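Local coordinates for NS1 (Human bocavirus, PDB 4KW3), which probably binds the viral replication origin and nicks one DNA strand to start rolling-circle replication, this chain being its N-terminal origin-recognition and nickase domain, at residues 16-21 with 132-137; 85-90 with 101-106. All blocks are in the same frame, centred on the assembly; numbering follows the deposited sequence.

Contact 1: residues 16-21 with 132-137; sequences FTYVFK and SSCAQF
Phe137 drives one edge of its ring into a face of Tyr18, a T-shaped pair with the planes at 83° and the centroids 5.2 Å apart. The edge that enters is the CD2–CE2 side: Phe137 CD2 stands above the middle of the tyrosine ring, and Phe137 CE2 comes within 3.7 Å of Tyr18 CD1. Cys134, one turn earlier on the helix, meets the same ring differently. Its SG lies at the rim, in the ring plane, 3.8 Å from Tyr18 CE2, so this is a sulfur-aromatic contact made at the edge, 87° off the ring normal. Ser133 adds only a looser touch from CB near the phenol end.

The strand 15-21 that carries Tyr18 is an inner strand of the central sheet of this HUH-type nuclease domain, paired antiparallel with strands 114-122 and 185-191, while Cys134 and Phe137 belong to the first turn of helix 134-149 packed over one face of that sheet. The alternation of the strand sends the neighbouring Val19 to the other face, against His115 and His117, two of the predicted ligands of a divalent metal.

Tyr18 CG sits anti to its own carbonyl carbon (chi1 -61°), carrying the ring out from the strand to where the helix begins. Its hydroxyl is hydrogen-bonded to Ala130 O in the loop leading to the helix, which fixes the far end of the ring, and Met185 packs against both Tyr18 and Phe137. On the helix side, Phe137 N bonds to Ser133 O at 2.9 Å, while Ser133 OG is held by Asn129 O and Lys93 NZ.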
# COMPACT_ATOMS: atom_id res chain seq x y z
N PHE A 16 12.67 9.06 1.09
CA PHE A 16 12.31 8.63 2.44
C PHE A 16 11.26 7.55 2.37
O PHE A 16 10.49 7.46 1.40
CB PHE A 16 11.83 9.84 3.26
CG PHE A 16 12.87 10.91 3.38
CD1 PHE A 16 12.97 11.90 2.40
CD2 PHE A 16 13.79 10.90 4.44
CE1 PHE A 16 13.96 12.89 2.49
CE2 PHE A 16 14.78 11.88 4.53
CZ PHE A 16 14.86 12.87 3.56
N THR A 17 11.23 6.70 3.39
CA THR A 17 10.29 5.59 3.42
C THR A 17 9.41 5.67 4.66
O THR A 17 9.90 5.84 5.79
CB THR A 17 11.04 4.24 3.34
OG1 THR A 17 11.81 4.20 2.13
CG2 THR A 17 10.05 3.03 3.37
N TYR A 18 8.10 5.59 4.44
CA TYR A 18 7.14 5.62 5.55
C TYR A 18 6.32 4.33 5.63
O TYR A 18 6.13 3.62 4.63
CB TYR A 18 6.16 6.79 5.39
CG TYR A 18 6.78 8.17 5.39
CD1 TYR A 18 7.28 8.74 4.22
CD2 TYR A 18 6.84 8.92 6.56
CE1 TYR A 18 7.82 10.01 4.22
CE2 TYR A 18 7.39 10.18 6.57
CZ TYR A 18 7.88 10.73 5.39
OH TYR A 18 8.45 11.99 5.42
N VAL A 19 5.82 4.04 6.83
CA VAL A 19 4.84 2.98 6.99
C VAL A 19 3.56 3.55 7.57
O VAL A 19 3.55 4.13 8.66
CB VAL A 19 5.34 1.83 7.88
CG1 VAL A 19 4.22 0.78 8.03
CG2 VAL A 19 6.55 1.18 7.26
N PHE A 20 2.47 3.37 6.82
CA PHE A 20 1.14 3.74 7.25
C PHE A 20 0.42 2.50 7.75
O PHE A 20 0.42 1.49 7.07
CB PHE A 20 0.36 4.36 6.08
CG PHE A 20 -1.13 4.41 6.32
CD1 PHE A 20 -1.69 5.45 7.04
CD2 PHE A 20 -1.96 3.40 5.84
CE1 PHE A 20 -3.06 5.49 7.27
CE2 PHE A 20 -3.33 3.44 6.07
CZ PHE A 20 -3.88 4.49 6.78
N LYS A 21 -0.15 2.56 8.95
CA LYS A 21 -0.97 1.47 9.51
C LYS A 21 -2.44 1.88 9.46
O LYS A 21 -2.80 2.92 10.01
CB LYS A 21 -0.60 1.22 10.97
CG LYS A 21 0.24 0.00 11.24
CD LYS A 21 0.17 -0.38 12.73
CE LYS A 21 0.98 0.58 13.63
NZ LYS A 21 2.33 0.04 14.03
N SER A 132 9.14 14.91 10.73
CA SER A 132 8.13 15.81 11.30
C SER A 132 6.87 15.88 10.43
O SER A 132 5.81 16.34 10.88
CB SER A 132 8.71 17.21 11.52
OG SER A 132 8.94 17.86 10.28
N SER A 133 6.98 15.42 9.19
CA SER A 133 5.86 15.48 8.28
C SER A 133 4.92 14.30 8.45
O SER A 133 3.91 14.24 7.77
CB SER A 133 6.30 15.57 6.83
OG SER A 133 7.05 16.75 6.63
N CYS A 134 5.27 13.38 9.35
CA CYS A 134 4.43 12.22 9.60
C CYS A 134 2.95 12.52 9.87
O CYS A 134 2.08 11.91 9.25
CB CYS A 134 5.00 11.35 10.73
SG CYS A 134 6.30 10.24 10.21
N ALA A 135 2.64 13.42 10.79
CA ALA A 135 1.24 13.69 11.12
C ALA A 135 0.46 14.28 9.94
O ALA A 135 -0.68 13.88 9.66
CB ALA A 135 1.14 14.60 12.34
N GLN A 136 1.09 15.22 9.25
CA GLN A 136 0.51 15.85 8.08
C GLN A 136 0.22 14.78 7.02
O GLN A 136 -0.88 14.74 6.46
CB GLN A 136 1.48 16.90 7.55
CG GLN A 136 1.06 17.62 6.29
CD GLN A 136 2.21 18.39 5.65
OE1 GLN A 136 3.37 18.23 6.02
NE2 GLN A 136 1.87 19.26 4.71
N PHE A 137 1.20 13.92 6.78
CA PHE A 137 1.09 12.85 5.79
C PHE A 137 -0.05 11.92 6.19
O PHE A 137 -0.88 11.56 5.37
CB PHE A 137 2.42 12.09 5.70
CG PHE A 137 2.59 11.31 4.41
CD1 PHE A 137 1.55 11.20 3.49
CD2 PHE A 137 3.80 10.68 4.14
CE1 PHE A 137 1.72 10.48 2.30
CE2 PHE A 137 3.96 9.95 2.97
CZ PHE A 137 2.92 9.86 2.04

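Contact 2: residues 85-90 with 101-106; sequences ATTTLM and CDIIVQ
Helix 85-90 and strand 101-106 run roughly antiparallel, their N-to-C directions at 154° and their local axes 9.7 Å apart at the closest, and the CA atoms of Met90 and Cys101 lie 7.3 Å from each other. Thr86 and Ile103 reach toward one another tip to tip: the methyl Thr86 CG2 is 3.6 Å from Ile103 CD1 and about as near its CG1. Thr87 meets the same isoleucine across its end, roughly at right angles, with Thr87 OG1 3.9 Å from Ile103 CD1; this hydroxyl also makes a weak hydrogen bond back to Tyr83 O in its own helix.

At the other end Met90 bends at both chi2 (-51°) and chi3 and curls past Cys101. Met90 CG lies 4.0 Å from Cys101 SG, and the terminal methyl CE comes back to Cys101 CB. The thiol stands between the backbone N and carbonyl carbon of Cys101 (chi1 55°), a position from which it reaches the methionine. Val105 adds only a marginal touch with Thr86; it also packs on Cys79, Val82 and Tyr83, earlier on helix 74-94.

Helix 74-94 packs on one face of the central sheet of the HUH-type nuclease domain, and the chain turns back from it into strand 101-109, whose helix-facing side is made by Cys101, Ile103 and Val105. Asp102 and Ile104 turn to the other face, toward Phe11. Between helix and strand the contacts are van der Waals only: the Thr86 hydroxyl bonds back to Val82 O within its own helix, so this buried threonine spends its polar atom there and presents a methyl to the sheet.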
# COMPACT_ATOMS: atom_id res chain seq x y z
N ALA A 85 -2.62 10.66 -1.74
CA ALA A 85 -2.24 11.45 -0.58
C ALA A 85 -0.77 11.89 -0.64
O ALA A 85 -0.44 13.03 -0.28
CB ALA A 85 -2.54 10.71 0.71
N THR A 86 0.10 10.99 -1.11
CA THR A 86 1.54 11.27 -1.23
C THR A 86 1.79 12.37 -2.26
O THR A 86 2.64 13.25 -2.07
CB THR A 86 2.34 10.01 -1.66
OG1 THR A 86 2.13 8.94 -0.74
CG2 THR A 86 3.82 10.32 -1.73
N THR A 87 1.05 12.29 -3.35
CA THR A 87 1.05 13.30 -4.40
C THR A 87 0.62 14.64 -3.82
O THR A 87 1.27 15.66 -4.04
CB THR A 87 0.09 12.89 -5.54
OG1 THR A 87 0.68 11.80 -6.27
CG2 THR A 87 -0.12 14.00 -6.47
N THR A 88 -0.48 14.63 -3.07
CA THR A 88 -0.93 15.82 -2.39
C THR A 88 0.16 16.36 -1.45
O THR A 88 0.42 17.57 -1.43
CB THR A 88 -2.23 15.58 -1.63
OG1 THR A 88 -3.24 15.12 -2.54
CG2 THR A 88 -2.71 16.87 -0.91
N LEU A 89 0.80 15.46 -0.70
CA LEU A 89 1.88 15.84 0.21
C LEU A 89 3.00 16.58 -0.51
O LEU A 89 3.37 17.68 -0.10
CB LEU A 89 2.48 14.63 0.92
CG LEU A 89 3.71 14.96 1.79
CD1 LEU A 89 3.37 15.70 3.06
CD2 LEU A 89 4.47 13.69 2.13
N MET A 90 3.52 15.98 -1.59
CA MET A 90 4.61 16.60 -2.34
C MET A 90 4.17 17.91 -2.96
O MET A 90 4.93 18.86 -3.08
CB MET A 90 5.16 15.65 -3.40
CG MET A 90 5.87 14.48 -2.80
SD MET A 90 7.09 15.01 -1.59
CE MET A 90 8.46 15.48 -2.65
N CYS A 101 8.44 14.42 -8.40
CA CYS A 101 8.82 13.44 -7.40
C CYS A 101 8.70 12.02 -7.92
O CYS A 101 8.03 11.76 -8.90
CB CYS A 101 7.92 13.58 -6.18
SG CYS A 101 6.21 13.48 -6.64
N ASP A 102 9.34 11.08 -7.24
CA ASP A 102 9.09 9.69 -7.52
C ASP A 102 8.40 9.07 -6.33
O ASP A 102 8.72 9.39 -5.18
CB ASP A 102 10.39 8.95 -7.86
CG ASP A 102 10.92 9.31 -9.24
OD1 ASP A 102 10.25 8.96 -10.24
OD2 ASP A 102 12.03 9.91 -9.33
N ILE A 103 7.41 8.23 -6.61
CA ILE A 103 6.62 7.62 -5.54
C ILE A 103 6.36 6.14 -5.82
O ILE A 103 5.83 5.79 -6.88
CB ILE A 103 5.26 8.34 -5.38
CG1 ILE A 103 5.47 9.82 -5.03
CG2 ILE A 103 4.39 7.65 -4.31
CD1 ILE A 103 4.26 10.67 -5.26
N ILE A 104 6.72 5.28 -4.87
CA ILE A 104 6.26 3.90 -4.87
C ILE A 104 5.39 3.65 -3.63
O ILE A 104 5.74 4.11 -2.53
CB ILE A 104 7.41 2.91 -4.90
CG1 ILE A 104 8.21 3.07 -6.21
CG2 ILE A 104 6.88 1.46 -4.71
CD1 ILE A 104 9.59 2.39 -6.20
N VAL A 105 4.26 2.97 -3.81
CA VAL A 105 3.39 2.60 -2.70
C VAL A 105 3.05 1.12 -2.84
O VAL A 105 2.77 0.63 -3.94
CB VAL A 105 2.07 3.46 -2.62
CG1 VAL A 105 1.13 2.96 -1.53
CG2 VAL A 105 2.38 4.92 -2.34
N GLN A 106 3.12 0.41 -1.72
CA GLN A 106 2.73 -0.99 -1.68
C GLN A 106 1.92 -1.29 -0.42
O GLN A 106 2.38 -1.08 0.71
CB GLN A 106 3.96 -1.89 -1.73
CG GLN A 106 3.65 -3.38 -1.71
CD GLN A 106 4.84 -4.22 -2.16
OE1 GLN A 106 5.25 -4.16 -3.33
NE2 GLN A 106 5.42 -4.98 -1.23

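Overall arrangement
Both contacts lie on one face of the same sheet, their centres 11 Å apart. Strand 114-122 runs between strand 15-21 of contact 1 and strand 101-109 of contact 2, and carries His115 and His117, predicted metal ligands. In chain order come 16-21, 85-90, 101-106 and 132-137, so contact 2 joins segments only 11 residues apart, inside the longer excursion that contact 1 closes. Helices 74-94 and 134-149 pack on each other where the contacts meet: Phe137 rests on Thr86 and Leu89. Together the two helices back the strands of the nuclease domain on the face away from the histidines that Val19 touches.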